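Local coordinates for protein putative ABC type-2 transporter (Thermotoga maritima MSB8, PDB 3CNI) that probably moves a substrate across the cell membrane as part of an ABC transporter, and is represented here by one domain that carries bound calcium, at residues E25-A30 and V107-F112; R17-T22 and G65-L70; L78-Y83 and I129-Y134; V13-E18 and N33-V38. All blocks are in the same frame, centred on the assembly; numbering follows the deposited sequence. Where two conformers were deposited one is given.

How the interactions relate
All four contacts lie in one alpha/beta domain built round a mixed sheet. Along the chain, 13-18, 17-22, 25-30 and 33-38 come first, in or beside the unit strand 12-17, helix 22-32, strand 36-41; 65-70, 78-83, 107-112 and 129-134 follow. Interactions 1 and 2 thus tie this N-terminal beta-alpha-beta unit to later parts of the domain. Interactions 3 and 4 sit on the same sheet, their centres about 14 Å apart. Interaction 2 shares Arg17 and Glu18 with interaction 4, and its centre lies about 12 Å from that of interaction 1, where Arg17 meets Glu28 in a salt bridge. Glu25 binds a calcium ion beside interaction 1; a separate calcium site, with Ser99 and Glu146, lies near interaction 3.

Interaction 1: E25-A30 and V107-F112; sequences ELAEKA and VQLASF. With CA (calcium ion), chain C.
Leu26 reaches from helix 22-32 toward the turn that follows helix 89-107. Its CB places CG anti to the backbone N (chi1 -160°), and CG comes within 3.5 Å of Phe112 CE1. Beyond it, CD1 presses on the same ring corner, at 3.3 Å from Phe112 CE1, the closest approach of the contact. The two side chains cross at about a right angle. The same CD1 also skirts the backbone at Gln108 O and grazes Leu109 CD2, which in turn lies 4.4 Å from Ala27 CB. One turn along the helix, Ala30 CB rests against Gln108 OE1 at 3.5 Å. Replacing Leu26 by an alanine would remove CG and both methyls and would probably leave Phe112, already deposited in two conformers, less well held. The type I turn from Val107 to Ala110 presents Gln108 and Leu109 to the helix. On another side of that helix Glu25, extended beyond CG, binds a calcium ion through OE2 at 2.6 Å, with a water as a further ligand. The apolar contact joins helix 22-32, the helix of the beta-alpha-beta unit with strands 12-17 and 36-41, to the turn after helix 89-107.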
loop_
_atom_site.group_PDB
_atom_site.type_symbol
_atom_site.label_atom_id
_atom_site.label_comp_id
_atom_site.label_asym_id
_atom_site.label_seq_id
_atom_site.Cartn_x
_atom_site.Cartn_y
_atom_site.Cartn_z
ATOM N N GLU A 25 21.243 -3.270 0.264
ATOM C CA GLU A 25 21.324 -4.684 0.748
ATOM C C GLU A 25 20.225 -5.031 1.740
ATOM O O GLU A 25 19.666 -6.141 1.753
ATOM C CB GLU A 25 22.648 -5.023 1.338
ATOM C CG GLU A 25 23.746 -4.912 0.344
ATOM C CD GLU A 25 25.080 -5.258 0.947
ATOM O OE1 GLU A 25 25.109 -5.582 2.152
ATOM O OE2 GLU A 25 26.117 -5.205 0.232
ATOM N N LEU A 26 19.882 -4.022 2.522
ATOM C CA LEU A 26 18.937 -4.166 3.599
ATOM C C LEU A 26 17.505 -4.237 3.088
ATOM O O LEU A 26 16.689 -4.965 3.601
ATOM C CB LEU A 26 19.095 -2.995 4.550
ATOM C CG LEU A 26 18.559 -3.187 5.942
ATOM C CD1 LEU A 26 17.055 -3.382 5.798
ATOM C CD2 LEU A 26 19.339 -4.314 6.664
ATOM N N ALA A 27 17.252 -3.511 2.008
ATOM C CA ALA A 27 15.983 -3.550 1.348
ATOM C C ALA A 27 15.797 -4.962 0.748
ATOM O O ALA A 27 14.792 -5.598 0.921
ATOM C CB ALA A 27 15.911 -2.475 0.266
ATOM N N GLU A 28 16.812 -5.463 0.107
ATOM C CA GLU A 28 16.765 -6.762 -0.506
ATOM C C GLU A 28 16.429 -7.850 0.495
ATOM O O GLU A 28 15.628 -8.750 0.248
ATOM C CB GLU A 28 18.133 -7.096 -1.075
ATOM C CG GLU A 28 18.067 -8.446 -1.728
ATOM C CD GLU A 28 19.347 -8.994 -2.289
ATOM O OE1 GLU A 28 20.298 -8.280 -2.622
ATOM O OE2 GLU A 28 19.383 -10.212 -2.397
ATOM N N LYS A 29 17.136 -7.776 1.621
ATOM C CA LYS A 29 16.946 -8.684 2.754
ATOM C C LYS A 29 15.533 -8.629 3.335
ATOM O O LYS A 29 14.921 -9.637 3.650
ATOM C CB LYS A 29 17.922 -8.355 3.885
ATOM C CG LYS A 29 19.378 -8.703 3.661
ATOM C CD LYS A 29 20.214 -8.408 4.963
ATOM C CE LYS A 29 20.355 -9.624 5.850
ATOM N NZ LYS A 29 21.413 -10.477 5.219
ATOM N N ALA A 30 15.042 -7.426 3.542
ATOM C CA ALA A 30 13.685 -7.225 4.050
ATOM C C ALA A 30 12.622 -7.832 3.071
ATOM O O ALA A 30 11.665 -8.529 3.463
ATOM C CB ALA A 30 13.426 -5.730 4.271
ATOM N N VAL A 107 8.389 0.622 6.400
ATOM C CA VAL A 107 8.477 0.474 7.843
ATOM C C VAL A 107 9.848 -0.177 8.276
ATOM O O VAL A 107 10.507 0.237 9.239
ATOM C CB VAL A 107 7.239 -0.360 8.420
ATOM C CG1 VAL A 107 7.437 -0.637 9.947
ATOM C CG2 VAL A 107 5.926 0.355 8.179
ATOM N N GLN A 108 10.281 -1.181 7.532
ATOM C CA GLN A 108 11.501 -1.886 7.864
ATOM C C GLN A 108 12.744 -1.099 7.464
ATOM O O GLN A 108 13.864 -1.565 7.683
ATOM C CB GLN A 108 11.568 -3.281 7.250
ATOM C CG GLN A 108 10.492 -4.253 7.709
ATOM C CD GLN A 108 10.469 -5.556 6.890
ATOM O OE1 GLN A 108 11.340 -6.398 7.037
ATOM N NE2 GLN A 108 9.467 -5.708 6.010
ATOM N N LEU A 109 12.573 0.122 6.969
ATOM C CA LEU A 109 13.741 0.957 6.608
ATOM C C LEU A 109 13.946 2.070 7.602
ATOM O O LEU A 109 14.979 2.749 7.609
ATOM C CB LEU A 109 13.576 1.581 5.205
ATOM C CG LEU A 109 13.642 0.710 3.930
ATOM C CD1 LEU A 109 13.311 1.529 2.628
ATOM C CD2 LEU A 109 14.958 -0.011 3.775
ATOM N N ALA A 110 12.919 2.266 8.430
ATOM C CA ALA A 110 12.734 3.522 9.144
ATOM C C ALA A 110 13.851 3.902 10.090
ATOM O O ALA A 110 14.234 5.060 10.151
ATOM C CB ALA A 110 11.377 3.548 9.852
ATOM N N SER A 111 14.358 2.936 10.837
ATOM C CA SER A 111 15.402 3.169 11.849
ATOM C C SER A 111 16.638 3.757 11.214
ATOM O O SER A 111 17.505 4.416 11.903
ATOM C CB SER A 111 15.864 1.858 12.499
ATOM O OG SER A 111 15.044 1.457 13.560
ATOM N N PHE A 112 16.772 3.501 9.911
ATOM C CA PHE A 112 17.966 3.890 9.209
ATOM C C PHE A 112 17.821 5.350 8.742
ATOM O O PHE A 112 18.765 5.991 8.317
ATOM C CB PHE A 112 18.254 2.887 8.076
ATOM C CG PHE A 112 17.900 1.404 8.421
ATOM C CD1 PHE A 112 17.289 0.580 7.490
ATOM C CD2 PHE A 112 18.192 0.862 9.649
ATOM C CE1 PHE A 112 16.971 -0.736 7.786
ATOM C CE2 PHE A 112 17.895 -0.462 9.937
ATOM C CZ PHE A 112 17.287 -1.242 9.009
HETATM CA CA CA C . 28.191 -5.164 1.784
HETATM O O HOH W 1 27.611 -2.855 1.163
#

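Interaction 2: R17-T22 and G65-L70; sequences REDTGT and GFSQSL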
loop_
_atom_site.group_PDB
_atom_site.type_symbol
_atom_site.label_atom_id
_atom_site.label_comp_id
_atom_site.label_asym_id
_atom_site.label_seq_id
_atom_site.Cartn_x
_atom_site.Cartn_y
_atom_site.Cartn_z
ATOM N N ARG A 17 19.122 -6.498 -7.612
ATOM C CA ARG A 17 19.731 -5.382 -6.865
ATOM C C ARG A 17 20.914 -4.959 -7.628
ATOM O O ARG A 17 21.812 -5.734 -7.805
ATOM C CB ARG A 17 20.128 -5.734 -5.433
ATOM C CG ARG A 17 20.805 -4.502 -4.707
ATOM C CD ARG A 17 20.954 -4.659 -3.200
ATOM N NE ARG A 17 21.571 -5.924 -2.846
ATOM C CZ ARG A 17 22.836 -6.197 -2.995
ATOM N NH1 ARG A 17 23.275 -7.384 -2.634
ATOM N NH2 ARG A 17 23.671 -5.292 -3.471
ATOM N N GLU A 18 20.888 -3.718 -8.078
ATOM C CA GLU A 18 21.987 -3.159 -8.838
ATOM C C GLU A 18 22.880 -2.255 -8.012
ATOM O O GLU A 18 24.039 -2.042 -8.319
ATOM C CB GLU A 18 21.439 -2.387 -10.031
ATOM C CG GLU A 18 20.813 -3.297 -11.099
ATOM C CD GLU A 18 20.113 -2.524 -12.229
ATOM O OE1 GLU A 18 19.544 -1.401 -11.970
ATOM O OE2 GLU A 18 20.143 -3.053 -13.386
ATOM N N ASP A 19 22.300 -1.751 -6.944
ATOM C CA ASP A 19 22.977 -0.903 -5.941
ATOM C C ASP A 19 23.791 -1.750 -4.950
ATOM O O ASP A 19 23.300 -2.723 -4.385
ATOM C CB ASP A 19 21.892 -0.095 -5.186
ATOM C CG ASP A 19 22.440 1.126 -4.470
ATOM O OD1 ASP A 19 22.565 2.186 -5.083
ATOM O OD2 ASP A 19 22.738 1.031 -3.281
ATOM N N THR A 20 25.030 -1.357 -4.701
ATOM C CA THR A 20 25.930 -2.157 -3.850
ATOM C C THR A 20 25.982 -1.612 -2.407
ATOM O O THR A 20 26.715 -2.116 -1.553
ATOM C CB THR A 20 27.349 -2.182 -4.428
ATOM O OG1 THR A 20 27.855 -0.852 -4.445
ATOM C CG2 THR A 20 27.334 -2.727 -5.853
ATOM N N GLY A 21 25.191 -0.592 -2.142
ATOM C CA GLY A 21 25.185 0.007 -0.815
ATOM C C GLY A 21 24.424 -0.786 0.220
ATOM O O GLY A 21 23.542 -1.577 -0.104
ATOM N N THR A 22 24.778 -0.508 1.474
ATOM C CA THR A 22 24.271 -1.197 2.677
ATOM C C THR A 22 22.785 -1.094 2.835
ATOM O O THR A 22 22.098 -2.091 3.073
ATOM C CB THR A 22 25.025 -0.721 3.983
ATOM O OG1 THR A 22 26.386 -1.128 3.880
ATOM C CG2 THR A 22 24.457 -1.318 5.295
ATOM N N GLY A 65 21.955 3.862 -7.200
ATOM C CA GLY A 65 21.557 5.202 -6.731
ATOM C C GLY A 65 20.565 5.188 -5.565
ATOM O O GLY A 65 20.241 6.236 -4.993
ATOM N N PHE A 66 20.103 4.000 -5.194
ATOM C CA PHE A 66 19.076 3.859 -4.153
ATOM C C PHE A 66 19.571 4.324 -2.773
ATOM O O PHE A 66 18.880 5.068 -2.049
ATOM C CB PHE A 66 18.694 2.390 -4.086
ATOM C CG PHE A 66 17.668 2.029 -3.052
ATOM C CD1 PHE A 66 16.325 1.940 -3.396
ATOM C CD2 PHE A 66 18.049 1.635 -1.786
ATOM C CE1 PHE A 66 15.385 1.488 -2.494
ATOM C CE2 PHE A 66 17.132 1.242 -0.875
ATOM C CZ PHE A 66 15.793 1.163 -1.211
ATOM N N SER A 67 20.737 3.792 -2.421
ATOM C CA SER A 67 21.394 4.020 -1.124
ATOM C C SER A 67 21.789 5.521 -0.933
ATOM O O SER A 67 21.590 6.143 0.110
ATOM C CB SER A 67 22.676 3.149 -0.997
ATOM O OG SER A 67 22.360 1.786 -0.745
ATOM N N GLN A 68 22.370 6.059 -1.983
ATOM C CA GLN A 68 22.758 7.445 -2.049
ATOM C C GLN A 68 21.582 8.428 -1.964
ATOM O O GLN A 68 21.666 9.489 -1.351
ATOM C CB GLN A 68 23.491 7.679 -3.363
ATOM C CG GLN A 68 24.158 9.019 -3.467
ATOM C CD GLN A 68 24.913 9.136 -4.791
ATOM O OE1 GLN A 68 24.637 8.381 -5.734
ATOM N NE2 GLN A 68 25.851 10.059 -4.870
ATOM N N SER A 69 20.485 8.088 -2.610
ATOM C CA SER A 69 19.316 8.918 -2.504
ATOM C C SER A 69 18.975 9.044 -1.045
ATOM O O SER A 69 18.914 10.130 -0.526
ATOM C CB SER A 69 18.163 8.297 -3.240
ATOM O OG SER A 69 18.485 8.295 -4.593
ATOM N N LEU A 70 18.781 7.916 -0.394
ATOM C CA LEU A 70 18.335 7.888 0.986
ATOM C C LEU A 70 19.313 8.601 1.927
ATOM O O LEU A 70 18.904 9.227 2.911
ATOM C CB LEU A 70 18.065 6.451 1.452
ATOM C CG LEU A 70 16.882 5.756 0.799
ATOM C CD1 LEU A 70 16.698 4.320 1.343
ATOM C CD2 LEU A 70 15.560 6.565 0.944
HETATM O O HOH W 2 23.805 4.480 -4.224
#
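Asp19 OD1 is gripped three times: by Gly65 N at 2.8 Å, by water 2 at 2.7 Å, and weakly by Phe66 N at 3.1 Å. Gly65 N uses the anti lone pair, though the bond is bent (N-H...O 137°). The water, which donates to OD1, accepts in turn from Gln68 N, so it links the carboxylate to the first turn of helix 66-72, whose N-cap is Gly65. The second oxygen, Asp19 OD2, takes two more bonds, both from above the carboxylate plane: Ser67 OG at 2.7 Å and Gly21 N at 3.2 Å. The latter closes an Asx turn that bends the chain into helix 22-32, where Gly21 is the N-cap. CG stands anti to the backbone N (chi1 -161°), which carries the carboxylate across to the other helix start. Ser67 OG, which donates its O-H to Asp19 OD2, also accepts a hydrogen bond from Ala24 N and lies 3.3 Å from Gly21 CA; a side chain on Gly21 would run into it. Arg17 NH2 holds Asp19 O in the guanidinium plane at 2.8 Å, and its NE forms a salt bridge with Glu28. An alanine in place of Asp19 would lose all these carboxylate bonds and would probably loosen the join between the two helix starts. Five bonds converge on this buried carboxylate, and three of them come from backbone N-H groups around two helix N-termini; that setting probably favours its charged form.

Interaction 3: L78-Y83 and I129-Y134; sequences LEIVWY and IVQHTY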
loop_
_atom_site.group_PDB
_atom_site.type_symbol
_atom_site.label_atom_id
_atom_site.label_comp_id
_atom_site.label_asym_id
_atom_site.label_seq_id
_atom_site.Cartn_x
_atom_site.Cartn_y
_atom_site.Cartn_z
ATOM N N LEU A 78 12.296 2.692 -6.520
ATOM C CA LEU A 78 12.099 1.250 -6.513
ATOM C C LEU A 78 11.167 0.887 -7.690
ATOM O O LEU A 78 10.079 1.449 -7.813
ATOM C CB LEU A 78 11.541 0.785 -5.163
ATOM C CG LEU A 78 11.478 -0.719 -4.905
ATOM C CD1 LEU A 78 12.720 -1.214 -4.261
ATOM C CD2 LEU A 78 10.286 -1.124 -4.028
ATOM N N GLU A 79 11.609 -0.021 -8.572
ATOM C CA GLU A 79 10.750 -0.439 -9.688
ATOM C C GLU A 79 10.233 -1.835 -9.499
ATOM O O GLU A 79 10.887 -2.730 -8.933
ATOM C CB GLU A 79 11.459 -0.312 -11.024
ATOM C CG GLU A 79 12.538 0.779 -11.093
ATOM C CD GLU A 79 12.656 1.472 -12.435
ATOM O OE1 GLU A 79 12.200 0.900 -13.469
ATOM O OE2 GLU A 79 13.228 2.615 -12.454
ATOM N N ILE A 80 8.989 -1.983 -9.942
ATOM C CA ILE A 80 8.304 -3.284 -10.023
ATOM C C ILE A 80 7.928 -3.494 -11.450
ATOM O O ILE A 80 7.305 -2.630 -12.044
ATOM C CB ILE A 80 7.007 -3.382 -9.133
ATOM C CG1 ILE A 80 7.257 -2.722 -7.755
ATOM C CG2 ILE A 80 6.551 -4.829 -9.012
ATOM C CD1 ILE A 80 6.016 -2.227 -6.979
ATOM N N VAL A 81 8.378 -4.617 -12.011
ATOM C CA VAL A 81 7.918 -5.099 -13.320
ATOM C C VAL A 81 6.971 -6.258 -13.070
ATOM O O VAL A 81 7.335 -7.262 -12.454
ATOM C CB VAL A 81 9.090 -5.570 -14.230
ATOM C CG1 VAL A 81 8.619 -5.800 -15.654
ATOM C CG2 VAL A 81 10.240 -4.545 -14.176
ATOM N N TRP A 82 5.746 -6.088 -13.521
ATOM C CA TRP A 82 4.716 -7.082 -13.304
ATOM C C TRP A 82 4.497 -7.912 -14.514
ATOM O O TRP A 82 4.551 -7.413 -15.599
ATOM C CB TRP A 82 3.378 -6.425 -12.947
ATOM C CG TRP A 82 3.363 -5.569 -11.712
ATOM C CD1 TRP A 82 3.556 -4.203 -11.646
ATOM C CD2 TRP A 82 3.034 -5.993 -10.391
ATOM N NE1 TRP A 82 3.391 -3.783 -10.370
ATOM C CE2 TRP A 82 3.068 -4.857 -9.574
ATOM C CE3 TRP A 82 2.685 -7.221 -9.825
ATOM C CZ2 TRP A 82 2.785 -4.913 -8.199
ATOM C CZ3 TRP A 82 2.432 -7.270 -8.465
ATOM C CH2 TRP A 82 2.454 -6.122 -7.680
ATOM N N TYR A 83 4.260 -9.196 -14.301
ATOM C CA TYR A 83 4.030 -10.156 -15.388
ATOM C C TYR A 83 2.645 -10.752 -15.221
ATOM O O TYR A 83 2.440 -11.781 -14.524
ATOM C CB TYR A 83 5.073 -11.267 -15.408
ATOM C CG TYR A 83 6.430 -10.744 -15.811
ATOM C CD1 TYR A 83 6.947 -11.005 -17.079
ATOM C CD2 TYR A 83 7.175 -9.940 -14.941
ATOM C CE1 TYR A 83 8.152 -10.501 -17.462
ATOM C CE2 TYR A 83 8.399 -9.446 -15.325
ATOM C CZ TYR A 83 8.871 -9.723 -16.587
ATOM O OH TYR A 83 10.072 -9.237 -17.015
ATOM N N ILE A 129 8.056 4.621 -6.007
ATOM C CA ILE A 129 7.653 3.372 -6.700
ATOM C C ILE A 129 7.253 3.582 -8.161
ATOM O O ILE A 129 6.231 4.181 -8.464
ATOM C CB ILE A 129 6.471 2.655 -6.018
ATOM C CG1 ILE A 129 6.692 2.429 -4.503
ATOM C CG2 ILE A 129 6.180 1.320 -6.727
ATOM C CD1 ILE A 129 8.045 1.929 -4.135
ATOM N N VAL A 130 8.104 3.080 -9.059
ATOM C CA VAL A 130 7.832 3.036 -10.508
ATOM C C VAL A 130 7.383 1.625 -10.915
ATOM O O VAL A 130 8.042 0.631 -10.593
ATOM C CB VAL A 130 9.075 3.437 -11.330
ATOM C CG1 VAL A 130 8.779 3.375 -12.816
ATOM C CG2 VAL A 130 9.568 4.852 -10.918
ATOM N N GLN A 131 6.260 1.540 -11.637
ATOM C CA GLN A 131 5.694 0.230 -11.980
ATOM C C GLN A 131 5.560 0.075 -13.453
ATOM O O GLN A 131 5.280 1.013 -14.172
ATOM C CB GLN A 131 4.350 0.030 -11.301
ATOM C CG GLN A 131 4.322 0.361 -9.846
ATOM C CD GLN A 131 3.043 -0.095 -9.166
ATOM O OE1 GLN A 131 2.638 -1.226 -9.283
ATOM N NE2 GLN A 131 2.410 0.795 -8.451
ATOM N N HIS A 132 5.871 -1.129 -13.909
ATOM C CA HIS A 132 5.740 -1.573 -15.343
ATOM C C HIS A 132 4.967 -2.833 -15.396
ATOM O O HIS A 132 5.138 -3.704 -14.527
ATOM C CB HIS A 132 7.106 -1.823 -16.004
ATOM C CG HIS A 132 8.112 -0.767 -15.702
ATOM N ND1 HIS A 132 8.110 0.450 -16.332
ATOM C CD2 HIS A 132 9.085 -0.701 -14.766
ATOM C CE1 HIS A 132 9.064 1.209 -15.826
ATOM N NE2 HIS A 132 9.677 0.529 -14.881
ATOM N N THR A 133 4.122 -2.938 -16.421
ATOM C CA THR A 133 3.220 -4.071 -16.577
ATOM C C THR A 133 3.239 -4.752 -17.924
ATOM O O THR A 133 2.942 -4.164 -18.982
ATOM C CB THR A 133 1.775 -3.647 -16.305
ATOM O OG1 THR A 133 1.721 -3.031 -15.016
ATOM C CG2 THR A 133 0.826 -4.849 -16.326
ATOM N N TYR A 134 3.568 -6.033 -17.832
ATOM C CA TYR A 134 3.335 -7.009 -18.892
ATOM C C TYR A 134 1.956 -7.604 -18.754
ATOM O O TYR A 134 1.600 -8.229 -17.751
ATOM C CB TYR A 134 4.347 -8.159 -18.862
ATOM C CG TYR A 134 5.702 -7.833 -19.410
ATOM C CD1 TYR A 134 5.956 -7.845 -20.769
ATOM C CD2 TYR A 134 6.733 -7.536 -18.565
ATOM C CE1 TYR A 134 7.216 -7.562 -21.262
ATOM C CE2 TYR A 134 7.986 -7.249 -19.036
ATOM C CZ TYR A 134 8.229 -7.260 -20.368
ATOM O OH TYR A 134 9.506 -6.966 -20.786
#
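With CG anti to the carbonyl carbon and beside the backbone N (chi1 -28°), and a bend at chi2, Glu79 OE1 comes over to the neighbouring strand, where His132, its CG also beside the backbone N, turns NE2 to meet it. The strands 78-83 and 129-134 run parallel, 4.6 Å apart at closest approach and at 14° to each other, as adjacent strands of a beta-alpha-beta crossover through helix 89-107. Leu78 O, Ile80 N and O, and Trp82 N and O alternate in bonding Val130, His132 and Tyr134, the regular ladder of a parallel strand pair. NE2 of His132 donates to Glu79 OE1 at 2.9 Å, near the ring plane but from above the carboxylate plane; the other oxygen of Glu79 pairs with Arg77. On the opposite face Trp82 NE1 donates its N-H to a lone pair of Gln131 OE1, also at 2.9 Å, while Ile80 CG2 lies over one face of the indole. The side chain of Gln131 is about 5 Å from the calcium ion held by Ser99 and Glu146. Toward the N-terminal end of the same face, Ile129 CG2 meets Ile80 CD1 at 3.6 Å. At the C-terminal end Tyr83, whose OH bonds Glu48, and Tyr134 form an offset stack, their ring centroids 4.6 Å apart, with Tyr134 CD2 lying over one face of the Tyr83 ring, 3.5 Å from Tyr83 CE1.

Interaction 4: V13-E18 and N33-V38; sequences VAIVRE and NMVDIV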
loop_
_atom_site.group_PDB
_atom_site.type_symbol
_atom_site.label_atom_id
_atom_site.label_comp_id
_atom_site.label_asym_id
_atom_site.label_seq_id
_atom_site.Cartn_x
_atom_site.Cartn_y
_atom_site.Cartn_z
ATOM N N VAL A 13 8.661 -13.789 -6.236
ATOM C CA VAL A 13 9.244 -12.551 -6.688
ATOM C C VAL A 13 10.753 -12.735 -6.985
ATOM O O VAL A 13 11.422 -13.434 -6.292
ATOM C CB VAL A 13 9.026 -11.451 -5.592
ATOM C CG1 VAL A 13 9.683 -10.155 -5.958
ATOM C CG2 VAL A 13 7.518 -11.231 -5.291
ATOM N N ALA A 14 11.237 -12.122 -8.062
ATOM C CA ALA A 14 12.663 -11.918 -8.329
ATOM C C ALA A 14 13.067 -10.563 -7.807
ATOM O O ALA A 14 12.403 -9.566 -8.084
ATOM C CB ALA A 14 12.972 -11.982 -9.797
ATOM N N ILE A 15 14.167 -10.533 -7.056
ATOM C CA ILE A 15 14.801 -9.278 -6.640
ATOM C C ILE A 15 16.078 -9.080 -7.426
ATOM O O ILE A 15 16.938 -9.915 -7.465
ATOM C CB ILE A 15 15.087 -9.251 -5.151
ATOM C CG1 ILE A 15 13.826 -9.593 -4.351
ATOM C CG2 ILE A 15 15.685 -7.857 -4.699
ATOM C CD1 ILE A 15 14.162 -10.174 -2.924
ATOM N N VAL A 16 16.159 -7.950 -8.098
ATOM C CA VAL A 16 17.329 -7.563 -8.910
ATOM C C VAL A 16 17.963 -6.331 -8.220
ATOM O O VAL A 16 17.364 -5.266 -8.152
ATOM C CB VAL A 16 16.877 -7.163 -10.326
ATOM C CG1 VAL A 16 17.955 -6.381 -11.029
ATOM C CG2 VAL A 16 16.461 -8.352 -11.100
ATOM N N ARG A 17 19.122 -6.498 -7.612
ATOM C CA ARG A 17 19.731 -5.382 -6.865
ATOM C C ARG A 17 20.914 -4.959 -7.628
ATOM O O ARG A 17 21.812 -5.734 -7.805
ATOM C CB ARG A 17 20.128 -5.734 -5.433
ATOM C CG ARG A 17 20.805 -4.502 -4.707
ATOM C CD ARG A 17 20.954 -4.659 -3.200
ATOM N NE ARG A 17 21.571 -5.924 -2.846
ATOM C CZ ARG A 17 22.836 -6.197 -2.995
ATOM N NH1 ARG A 17 23.275 -7.384 -2.634
ATOM N NH2 ARG A 17 23.671 -5.292 -3.471
ATOM N N GLU A 18 20.888 -3.718 -8.078
ATOM C CA GLU A 18 21.987 -3.159 -8.838
ATOM C C GLU A 18 22.880 -2.255 -8.012
ATOM O O GLU A 18 24.039 -2.042 -8.319
ATOM C CB GLU A 18 21.439 -2.387 -10.031
ATOM C CG GLU A 18 20.813 -3.297 -11.099
ATOM C CD GLU A 18 20.113 -2.524 -12.229
ATOM O OE1 GLU A 18 19.544 -1.401 -11.970
ATOM O OE2 GLU A 18 20.143 -3.053 -13.386
ATOM N N ASN A 33 12.599 -11.842 2.883
ATOM C CA ASN A 33 12.137 -12.570 4.075
ATOM C C ASN A 33 10.652 -12.629 4.004
ATOM O O ASN A 33 10.031 -13.322 4.774
ATOM C CB ASN A 33 12.527 -11.893 5.399
ATOM C CG ASN A 33 14.010 -12.148 5.791
ATOM O OD1 ASN A 33 14.675 -11.249 6.303
ATOM N ND2 ASN A 33 14.521 -13.364 5.545
HETATM N N MSE A 34 10.079 -11.884 3.069
HETATM C CA MSE A 34 8.630 -11.811 2.977
HETATM C C MSE A 34 8.046 -12.418 1.712
HETATM O O MSE A 34 6.845 -12.388 1.527
HETATM C CB MSE A 34 8.176 -10.370 3.010
HETATM C CG MSE A 34 8.419 -9.597 4.304
HETATM SE SE MSE A 34 7.750 -7.721 4.087
HETATM C CE MSE A 34 8.897 -6.850 2.732
ATOM N N VAL A 35 8.910 -12.912 0.840
ATOM C CA VAL A 35 8.515 -13.485 -0.436
ATOM C C VAL A 35 9.144 -14.851 -0.627
ATOM O O VAL A 35 9.876 -15.300 0.209
ATOM C CB VAL A 35 8.903 -12.585 -1.631
ATOM C CG1 VAL A 35 8.258 -11.234 -1.504
ATOM C CG2 VAL A 35 10.472 -12.454 -1.816
ATOM N N ASP A 36 8.839 -15.494 -1.749
ATOM C CA ASP A 36 9.547 -16.702 -2.157
ATOM C C ASP A 36 10.553 -16.402 -3.264
ATOM O O ASP A 36 10.217 -16.439 -4.448
ATOM C CB ASP A 36 8.558 -17.773 -2.620
ATOM C CG ASP A 36 9.246 -19.052 -3.055
ATOM O OD1 ASP A 36 10.491 -19.114 -2.980
ATOM O OD2 ASP A 36 8.541 -19.996 -3.470
ATOM N N ILE A 37 11.788 -16.108 -2.871
ATOM C CA ILE A 37 12.811 -15.681 -3.818
ATOM C C ILE A 37 12.930 -16.661 -4.980
ATOM O O ILE A 37 13.242 -17.835 -4.785
ATOM C CB ILE A 37 14.185 -15.537 -3.138
ATOM C CG1 ILE A 37 14.101 -14.553 -1.969
ATOM C CG2 ILE A 37 15.234 -15.089 -4.143
ATOM C CD1 ILE A 37 15.414 -14.355 -1.242
ATOM N N VAL A 38 12.838 -16.137 -6.176
ATOM C CA VAL A 38 12.952 -16.925 -7.357
ATOM C C VAL A 38 14.241 -16.613 -8.098
ATOM O O VAL A 38 14.824 -17.468 -8.706
ATOM C CB VAL A 38 11.742 -16.664 -8.243
ATOM C CG1 VAL A 38 12.086 -16.740 -9.655
ATOM C CG2 VAL A 38 10.647 -17.588 -7.918
#
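Between 13-18 and 33-38 one backbone hydrogen bond forms: Val38 N donates to Val13 O at 3.1 Å. The bond is fairly straight (N-H...O 152°), yet the donor stands above the carbonyl plane. The CA atoms of Val13 and Ile37 are 5.5 Å apart, a loose pairing, and the chain turns a corner at Val38. Farther along, Ile15 bonds through its backbone to Tyr39 and Gly41, which carries the pairing on. These two parallel neighbours and the intervening helix 22-32 make up a beta-alpha-beta unit, with strand 36-41 outermost in the sheet of this chain. Val35 approaches Val13 at about a right angle: Val13 CG2 touches Val35 CG1 at 3.9 Å, and Val13 CB lies 4.1 Å from Val35 CB. CG1 of Val35 stands anti to the carbonyl carbon, which leaves CG2 in the crowded place between N and carbonyl carbon. That second methyl and Ile37 CG1 are each 4.5 Å from Ile15 CD1, a looser edge of the same patch. Helix 89-107 covers the valines, Ile98 touching Val13 and Leu101 touching Val35, while Val38 packs on Ala50 and Glu54 of helix 44-54.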